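Local coordinates for protein terminal oxygenase component of carbazole (Janthinobacterium sp., PDB 7BUG) that catalyses the angular dioxygenation of carbazole at its C-9a and C-1 positions, passing electrons from a Rieske [2Fe-2S] cluster to a mononuclear iron that activates dioxygen, at residues His183-Val193 with Met324-Asp333. Sequence-based numbering, arbitrary orientation.
Sequences HIYIHKDSILV and MALEGFNNDD. With FE2 (Fe (II) ion), chain E.
His183, His187 and Asp333 converge on the iron(II) ion as the facial triad of two histidines and one carboxylate found in Rieske oxygenases. NE2 of His183 and NE2 of His187 lie 2.0 and 2.1 Å from the metal; His183 ND1 is hydrogen-bonded to Asp180 O. The carboxylate of Asp333 binds it unevenly, OD1 at 2.0 Å and OD2 at 2.5 Å, its plane turned 73° from the His187 ring; two waters complete the coordination. The longer-bound OD2, which lies in the Asn330 amide plane, accepts a nearly straight hydrogen bond from ND2; this should help fix the carboxylate's rotation.

The other ring nitrogen of His187, ND1, donates to a water that in turn donates to Phe329 O and Asp332 OD2, a second-shell link that probably helps hold the imidazole's orientation; Asp332 OD1 is hydrogen-bonded to Trp335 NE1. The imidazole is sandwiched: CG1 of Ile186 sits over the centre of one face, and the Phe329 ring stacks face to face on the opposite one, centroids 3.8 Å apart and planes at 13°. Phe329 CG lies anti to the backbone N (chi1 -175°), which carries the ring across to lie flat on the imidazole.

Farther from the iron, Ser190 OG donates to Gly328 O from above the carbonyl plane (2.9 Å) while capping the next helix by accepting from Leu192 N. A second water bridges Ile191 N and Gly328 O. Leu192 CD2 touches both Ala325 CB and Phe329 CD1, and Val193 CG2 lies at the phenyl edge.

The contact joins the 3-10 turn and the start of helix 191-195 to the junction between helices 307-327 and 331-344. Asn177 of helix 171-179 packs on His183 and Asp333, strand 293-303 backs Asn330, and Tyr92 of a neighbouring subunit, from its Rieske cluster pocket, packs on His183 and Ile186.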
loop_
_atom_site.group_PDB
_atom_site.type_symbol
_atom_site.label_atom_id
_atom_site.label_comp_id
_atom_site.label_asym_id
_atom_site.label_seq_id
_atom_site.Cartn_x
_atom_site.Cartn_y
_atom_site.Cartn_z
ATOM N N HIS A 183 6.677 -28.104 15.803
ATOM C CA HIS A 183 7.435 -27.064 15.091
ATOM C C HIS A 183 8.916 -27.233 15.381
ATOM O O HIS A 183 9.709 -26.622 14.682
ATOM C CB HIS A 183 6.944 -25.630 15.438
ATOM C CG HIS A 183 7.711 -24.965 16.515
ATOM N ND1 HIS A 183 7.452 -25.201 17.836
ATOM C CD2 HIS A 183 8.778 -24.146 16.480
ATOM C CE1 HIS A 183 8.299 -24.525 18.569
ATOM N NE2 HIS A 183 9.140 -23.841 17.773
ATOM N N ILE A 184 9.309 -27.970 16.437
ATOM C CA ILE A 184 10.733 -28.087 16.840
ATOM C C ILE A 184 11.591 -28.726 15.735
ATOM O O ILE A 184 12.794 -28.519 15.781
ATOM C CB ILE A 184 10.854 -28.902 18.130
ATOM C CG1 ILE A 184 10.269 -30.302 17.983
ATOM C CG2 ILE A 184 10.233 -28.100 19.273
ATOM C CD1 ILE A 184 10.617 -31.222 19.132
ATOM N N TYR A 185 10.954 -29.293 14.734
ATOM C CA TYR A 185 11.616 -29.691 13.459
ATOM C C TYR A 185 12.457 -28.539 12.905
ATOM O O TYR A 185 13.583 -28.759 12.424
ATOM C CB TYR A 185 10.566 -30.197 12.478
ATOM C CG TYR A 185 11.149 -30.734 11.202
ATOM C CD1 TYR A 185 11.754 -31.986 11.182
ATOM C CD2 TYR A 185 11.168 -29.963 10.050
ATOM C CE1 TYR A 185 12.348 -32.455 10.025
ATOM C CE2 TYR A 185 11.778 -30.411 8.894
ATOM C CZ TYR A 185 12.360 -31.667 8.885
ATOM O OH TYR A 185 12.968 -32.145 7.746
ATOM N N ILE A 186 11.970 -27.285 12.980
ATOM C CA ILE A 186 12.725 -26.138 12.419
ATOM C C ILE A 186 14.020 -25.866 13.179
ATOM O O ILE A 186 14.830 -25.113 12.658
ATOM C CB ILE A 186 11.842 -24.871 12.329
ATOM C CG1 ILE A 186 11.697 -24.146 13.674
ATOM C CG2 ILE A 186 10.501 -25.230 11.737
ATOM C CD1 ILE A 186 10.955 -22.826 13.582
ATOM N N HIS A 187 14.163 -26.369 14.415
ATOM C CA HIS A 187 15.299 -26.057 15.304
ATOM C C HIS A 187 16.398 -27.143 15.213
ATOM O O HIS A 187 17.392 -26.999 15.904
ATOM C CB HIS A 187 14.791 -25.908 16.732
ATOM C CG HIS A 187 13.838 -24.769 16.910
ATOM N ND1 HIS A 187 14.209 -23.479 16.675
ATOM C CD2 HIS A 187 12.589 -24.715 17.410
ATOM C CE1 HIS A 187 13.208 -22.663 16.970
ATOM N NE2 HIS A 187 12.224 -23.398 17.402
ATOM N N LYS A 188 16.217 -28.113 14.323
ATOM C CA LYS A 188 17.085 -29.332 14.260
ATOM C C LYS A 188 18.531 -28.940 13.930
ATOM O O LYS A 188 19.431 -29.642 14.392
ATOM C CB LYS A 188 16.491 -30.358 13.296
ATOM C CG LYS A 188 16.491 -29.966 11.823
ATOM C CD LYS A 188 15.607 -30.865 11.003
ATOM C CE LYS A 188 15.597 -30.500 9.533
ATOM N NZ LYS A 188 14.888 -29.206 9.288
ATOM N N ASP A 189 18.787 -27.832 13.268
ATOM C CA ASP A 189 20.164 -27.397 12.906
ATOM C C ASP A 189 20.636 -26.235 13.765
ATOM O O ASP A 189 21.680 -25.625 13.429
ATOM C CB ASP A 189 20.267 -27.009 11.426
ATOM C CG ASP A 189 19.922 -28.130 10.462
ATOM O OD1 ASP A 189 20.286 -29.262 10.794
ATOM O OD2 ASP A 189 19.290 -27.852 9.404
ATOM N N SER A 190 19.955 -25.904 14.875
ATOM C CA SER A 190 20.353 -24.746 15.701
ATOM C C SER A 190 21.734 -24.960 16.329
ATOM O O SER A 190 21.955 -26.042 16.804
ATOM C CB SER A 190 19.356 -24.440 16.800
ATOM O OG SER A 190 19.839 -23.342 17.567
ATOM N N ILE A 191 22.538 -23.905 16.385
ATOM C CA ILE A 191 23.850 -23.850 17.090
ATOM C C ILE A 191 23.617 -24.240 18.552
ATOM O O ILE A 191 24.482 -24.945 19.107
ATOM C CB ILE A 191 24.481 -22.449 16.953
ATOM C CG1 ILE A 191 25.868 -22.385 17.598
ATOM C CG2 ILE A 191 23.562 -21.370 17.526
ATOM C CD1 ILE A 191 26.960 -23.061 16.785
ATOM N N LEU A 192 22.472 -23.836 19.150
ATOM C CA LEU A 192 22.214 -24.096 20.598
ATOM C C LEU A 192 22.163 -25.614 20.809
ATOM O O LEU A 192 22.756 -26.120 21.763
ATOM C CB LEU A 192 20.906 -23.426 21.065
ATOM C CG LEU A 192 20.401 -23.852 22.449
ATOM C CD1 LEU A 192 21.309 -23.325 23.535
ATOM C CD2 LEU A 192 18.977 -23.350 22.712
ATOM N N VAL A 193 21.453 -26.326 19.939
ATOM C CA VAL A 193 21.217 -27.786 20.054
ATOM C C VAL A 193 22.603 -28.480 19.982
ATOM O O VAL A 193 22.857 -29.400 20.788
ATOM C CB VAL A 193 20.231 -28.249 18.963
ATOM C CG1 VAL A 193 20.145 -29.752 18.859
ATOM C CG2 VAL A 193 18.824 -27.667 19.164
ATOM N N MET A 324 23.257 -17.393 21.777
ATOM C CA MET A 324 23.161 -18.808 21.350
ATOM C C MET A 324 21.691 -19.238 21.267
ATOM O O MET A 324 21.337 -20.034 20.389
ATOM C CB MET A 324 23.880 -19.731 22.317
ATOM C CG MET A 324 24.160 -21.067 21.721
ATOM S SD MET A 324 25.112 -22.076 22.902
ATOM C CE MET A 324 24.684 -23.721 22.380
ATOM N N ALA A 325 20.873 -18.768 22.205
ATOM C CA ALA A 325 19.501 -19.283 22.418
ATOM C C ALA A 325 18.493 -18.222 21.950
ATOM O O ALA A 325 17.730 -18.525 20.997
ATOM C CB ALA A 325 19.328 -19.625 23.887
ATOM N N LEU A 326 18.430 -17.066 22.633
ATOM C CA LEU A 326 17.426 -16.016 22.300
ATOM C C LEU A 326 17.578 -15.613 20.841
ATOM O O LEU A 326 16.569 -15.411 20.169
ATOM C CB LEU A 326 17.512 -14.809 23.221
ATOM C CG LEU A 326 17.175 -15.103 24.689
ATOM C CD1 LEU A 326 16.950 -13.785 25.432
ATOM C CD2 LEU A 326 15.980 -16.023 24.814
ATOM N N GLU A 327 18.809 -15.573 20.329
ATOM C CA GLU A 327 19.016 -15.242 18.899
ATOM C C GLU A 327 19.199 -16.526 18.105
ATOM O O GLU A 327 18.365 -16.816 17.246
ATOM C CB GLU A 327 20.177 -14.261 18.788
ATOM C CG GLU A 327 19.816 -12.901 19.307
ATOM C CD GLU A 327 20.957 -11.944 19.606
ATOM O OE1 GLU A 327 22.117 -12.311 19.369
ATOM O OE2 GLU A 327 20.690 -10.839 20.085
ATOM N N GLY A 328 20.214 -17.336 18.421
ATOM C CA GLY A 328 20.646 -18.485 17.591
ATOM C C GLY A 328 19.683 -19.667 17.579
ATOM O O GLY A 328 19.812 -20.560 16.713
ATOM N N PHE A 329 18.737 -19.749 18.510
ATOM C CA PHE A 329 17.676 -20.773 18.433
ATOM C C PHE A 329 16.376 -20.122 17.945
ATOM O O PHE A 329 15.725 -20.621 16.979
ATOM C CB PHE A 329 17.525 -21.437 19.799
ATOM C CG PHE A 329 16.582 -22.582 19.866
ATOM C CD1 PHE A 329 16.997 -23.875 19.588
ATOM C CD2 PHE A 329 15.257 -22.384 20.229
ATOM C CE1 PHE A 329 16.128 -24.943 19.736
ATOM C CE2 PHE A 329 14.383 -23.448 20.302
ATOM C CZ PHE A 329 14.809 -24.730 20.057
ATOM N N ASN A 330 15.984 -19.008 18.574
ATOM C CA ASN A 330 14.630 -18.440 18.272
ATOM C C ASN A 330 14.572 -17.639 16.973
ATOM O O ASN A 330 13.458 -17.369 16.510
ATOM C CB ASN A 330 14.045 -17.607 19.416
ATOM C CG ASN A 330 13.686 -18.469 20.606
ATOM O OD1 ASN A 330 14.165 -18.191 21.695
ATOM N ND2 ASN A 330 12.866 -19.499 20.432
ATOM N N ASN A 331 15.715 -17.267 16.371
ATOM C CA ASN A 331 15.662 -16.578 15.065
ATOM C C ASN A 331 14.886 -17.423 14.055
ATOM O O ASN A 331 14.182 -16.814 13.234
ATOM C CB ASN A 331 17.060 -16.244 14.545
ATOM C CG ASN A 331 17.615 -14.954 15.082
ATOM O OD1 ASN A 331 16.946 -14.179 15.797
ATOM N ND2 ASN A 331 18.869 -14.698 14.740
ATOM N N ASP A 332 14.941 -18.752 14.106
ATOM C CA ASP A 332 14.189 -19.600 13.146
ATOM C C ASP A 332 12.676 -19.474 13.415
ATOM O O ASP A 332 11.913 -19.570 12.499
ATOM C CB ASP A 332 14.646 -21.051 13.135
ATOM C CG ASP A 332 16.025 -21.230 12.488
ATOM O OD1 ASP A 332 16.319 -20.527 11.469
ATOM O OD2 ASP A 332 16.804 -21.999 13.044
ATOM N N ASP A 333 12.266 -19.224 14.657
ATOM C CA ASP A 333 10.833 -18.991 14.950
ATOM C C ASP A 333 10.365 -17.727 14.239
ATOM O O ASP A 333 9.173 -17.679 13.857
ATOM C CB ASP A 333 10.618 -18.849 16.453
ATOM C CG ASP A 333 10.772 -20.180 17.161
ATOM O OD1 ASP A 333 10.196 -21.198 16.701
ATOM O OD2 ASP A 333 11.506 -20.212 18.107
HETATM FE FE FE2 E . 10.509 -22.479 18.239
HETATM O O HOH W 1 16.687 -22.760 15.501
HETATM O O HOH W 2 21.497 -21.646 14.978
HETATM O O HOH W 3 10.729 -22.762 20.016
HETATM O O HOH W 4 8.883 -21.409 19.258
#